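PDB 3DB2: putative NADPH-dependent oxidoreductase from Desulfitobacterium hafniense DCB-2, which is a putative dehydrogenase of the GFO/IDH/MocA family, probably using NADPH bound to its Rossmann-fold domain to oxidise or reduce a substrate not yet identified. Local coordinates for residues T272-E277 and L290-V295. Residues are numbered along the deposited sequence; the frame is centred on the assembly and turned at random.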
loop_
_atom_site.group_PDB
_atom_site.type_symbol
_atom_site.label_atom_id
_atom_site.label_comp_id
_atom_site.label_asym_id
_atom_site.label_seq_id
_atom_site.Cartn_x
_atom_site.Cartn_y
_atom_site.Cartn_z
ATOM N N THR C 272 3.632 13.206 11.670
ATOM C CA THR C 272 2.364 13.866 11.469
ATOM C C THR C 272 1.300 12.736 11.463
ATOM O O THR C 272 1.591 11.699 10.856
ATOM C CB THR C 272 2.111 14.587 10.146
ATOM O OG1 THR C 272 2.768 13.849 9.097
ATOM C CG2 THR C 272 2.639 16.009 10.147
ATOM N N LEU C 273 0.197 13.022 12.107
ATOM C CA LEU C 273 -0.942 12.096 12.046
ATOM C C LEU C 273 -2.146 12.908 11.560
ATOM O O LEU C 273 -2.410 13.941 12.162
ATOM C CB LEU C 273 -1.206 11.430 13.375
ATOM C CG LEU C 273 -2.434 10.512 13.499
ATOM C CD1 LEU C 273 -2.369 9.328 12.557
ATOM C CD2 LEU C 273 -2.633 10.049 14.932
ATOM N N ILE C 274 -2.800 12.414 10.518
ATOM C CA ILE C 274 -3.940 13.190 9.977
ATOM C C ILE C 274 -5.125 12.257 9.981
ATOM O O ILE C 274 -4.980 11.085 9.670
ATOM C CB ILE C 274 -3.567 13.755 8.610
ATOM C CG1 ILE C 274 -2.653 15.004 8.701
ATOM C CG2 ILE C 274 -4.819 13.998 7.783
ATOM C CD1 ILE C 274 -3.468 16.289 8.758
ATOM N N LYS C 275 -6.287 12.753 10.381
ATOM C CA LYS C 275 -7.556 12.075 10.362
ATOM C C LYS C 275 -8.415 12.613 9.203
ATOM O O LYS C 275 -8.626 13.821 9.094
ATOM C CB LYS C 275 -8.339 12.294 11.653
ATOM C CG LYS C 275 -9.562 11.448 11.895
ATOM C CD LYS C 275 -10.404 12.034 13.043
ATOM C CE LYS C 275 -11.201 10.958 13.765
ATOM N NZ LYS C 275 -12.167 11.558 14.728
ATOM N N ARG C 276 -8.887 11.703 8.377
ATOM C CA ARG C 276 -9.791 12.051 7.283
ATOM C C ARG C 276 -11.189 11.579 7.667
ATOM O O ARG C 276 -11.370 10.368 7.848
ATOM C CB ARG C 276 -9.346 11.442 5.959
ATOM C CG ARG C 276 -10.395 11.700 4.854
ATOM C CD ARG C 276 -9.852 11.210 3.503
ATOM N NE ARG C 276 -8.753 12.116 3.150
ATOM C CZ ARG C 276 -8.085 12.009 2.002
ATOM N NH1 ARG C 276 -8.435 11.045 1.157
ATOM N NH2 ARG C 276 -7.104 12.864 1.747
ATOM N N GLU C 277 -12.149 12.500 7.813
ATOM C CA GLU C 277 -13.450 12.078 8.332
ATOM C C GLU C 277 -14.560 12.807 7.600
ATOM O O GLU C 277 -14.247 13.796 6.942
ATOM C CB GLU C 277 -13.552 12.386 9.833
ATOM C CG GLU C 277 -13.421 13.880 10.060
ATOM C CD GLU C 277 -13.525 14.334 11.489
ATOM O OE1 GLU C 277 -13.790 13.477 12.346
ATOM O OE2 GLU C 277 -13.317 15.546 11.710
ATOM N N LEU C 290 -15.764 15.584 3.072
ATOM C CA LEU C 290 -14.671 15.100 3.914
ATOM C C LEU C 290 -13.730 16.218 4.353
ATOM O O LEU C 290 -13.444 17.173 3.617
ATOM C CB LEU C 290 -13.906 14.033 3.134
ATOM C CG LEU C 290 -14.619 12.725 2.812
ATOM C CD1 LEU C 290 -13.776 11.885 1.858
ATOM C CD2 LEU C 290 -14.924 11.957 4.085
ATOM N N ARG C 291 -13.211 16.115 5.577
ATOM C CA ARG C 291 -12.170 17.023 6.040
ATOM C C ARG C 291 -10.976 16.228 6.596
ATOM O O ARG C 291 -11.215 15.173 7.179
ATOM C CB ARG C 291 -12.689 17.978 7.099
ATOM C CG ARG C 291 -13.072 17.360 8.425
ATOM C CD ARG C 291 -13.214 18.427 9.508
ATOM N NE ARG C 291 -13.620 17.864 10.787
ATOM C CZ ARG C 291 -14.786 17.909 11.403
ATOM N NH1 ARG C 291 -15.837 18.531 10.891
ATOM N NH2 ARG C 291 -14.936 17.312 12.590
ATOM N N ASP C 292 -9.805 16.791 6.381
ATOM C CA ASP C 292 -8.536 16.289 6.910
ATOM C C ASP C 292 -8.095 17.140 8.099
ATOM O O ASP C 292 -7.851 18.339 7.959
ATOM C CB ASP C 292 -7.425 16.267 5.865
ATOM C CG ASP C 292 -7.581 15.179 4.823
ATOM O OD1 ASP C 292 -8.440 14.292 5.008
ATOM O OD2 ASP C 292 -6.850 15.194 3.809
ATOM N N VAL C 293 -7.992 16.526 9.267
ATOM C CA VAL C 293 -7.689 17.181 10.515
ATOM C C VAL C 293 -6.387 16.668 11.154
ATOM O O VAL C 293 -6.190 15.451 11.288
ATOM C CB VAL C 293 -8.785 16.963 11.579
ATOM C CG1 VAL C 293 -8.433 17.839 12.779
ATOM C CG2 VAL C 293 -10.164 17.298 11.055
ATOM N N LYS C 294 -5.536 17.605 11.548
ATOM C CA LYS C 294 -4.302 17.226 12.233
ATOM C C LYS C 294 -4.606 16.700 13.625
ATOM O O LYS C 294 -5.433 17.245 14.361
ATOM C CB LYS C 294 -3.294 18.377 12.349
ATOM C CG LYS C 294 -1.886 17.779 12.403
ATOM C CD LYS C 294 -0.774 18.776 12.120
ATOM C CE LYS C 294 0.572 18.231 12.617
ATOM N NZ LYS C 294 1.112 19.057 13.726
ATOM N N VAL C 295 -3.934 15.604 13.991
ATOM C CA VAL C 295 -4.106 14.943 15.274
ATOM C C VAL C 295 -2.811 15.151 16.056
ATOM O O VAL C 295 -1.760 14.685 15.602
ATOM C CB VAL C 295 -4.419 13.444 15.190
ATOM C CG1 VAL C 295 -4.621 12.835 16.564
ATOM C CG2 VAL C 295 -5.661 13.204 14.341
HETATM O O HOH W 1 0.222 15.162 13.877
#
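Arg276 and Asp292, a non-hydrogen-bonded pair of two antiparallel strands, are joined by a flat bidentate salt bridge. Arg276 NE meets Asp292 OD1 at 2.9 Å, and Arg276 NH2 meets Asp292 OD2 at 3.1 Å. Both bonds are nearly straight and use the syn lone pairs of the Asp292 oxygens. Guanidinium and carboxylate are almost coplanar, 5° apart. The Arg276 chain leaves with CG anti to the backbone N and bends at chi3 (-69°), which brings the NE and NH2 edge alongside the carboxylate. Arg276 NH1 makes a hydrogen bond to Gly239 O of the second subunit.

The backbone pairs Lys275 with Val293 and Glu277 with Arg291 through two hydrogen bonds each. Near the Val295 end, a water takes the N-H of Leu273 and donates to Val295 O. Leu273 CD2 packs on Val295 CG1 at 3.8 Å. On the face of Arg276 and Asp292, Ile274 CD1 lies against Lys294 CA.

Glu277 OE2 forms a salt bridge with Arg291 NE, but its hydrogen bond is weak and bent, and OE2 is less surely placed. Here the planes are 80° apart. Lys275 NZ reaches Glu277 OE1 weakly, at 3.5 Å; its stronger partner is Glu143.

Within this chain, strand 290-295 is an outer strand of the C-terminal domain's large sheet. The two-bond grip should limit rotation of the Arg276 guanidinium and probably offsets its charge beside the dimer interface.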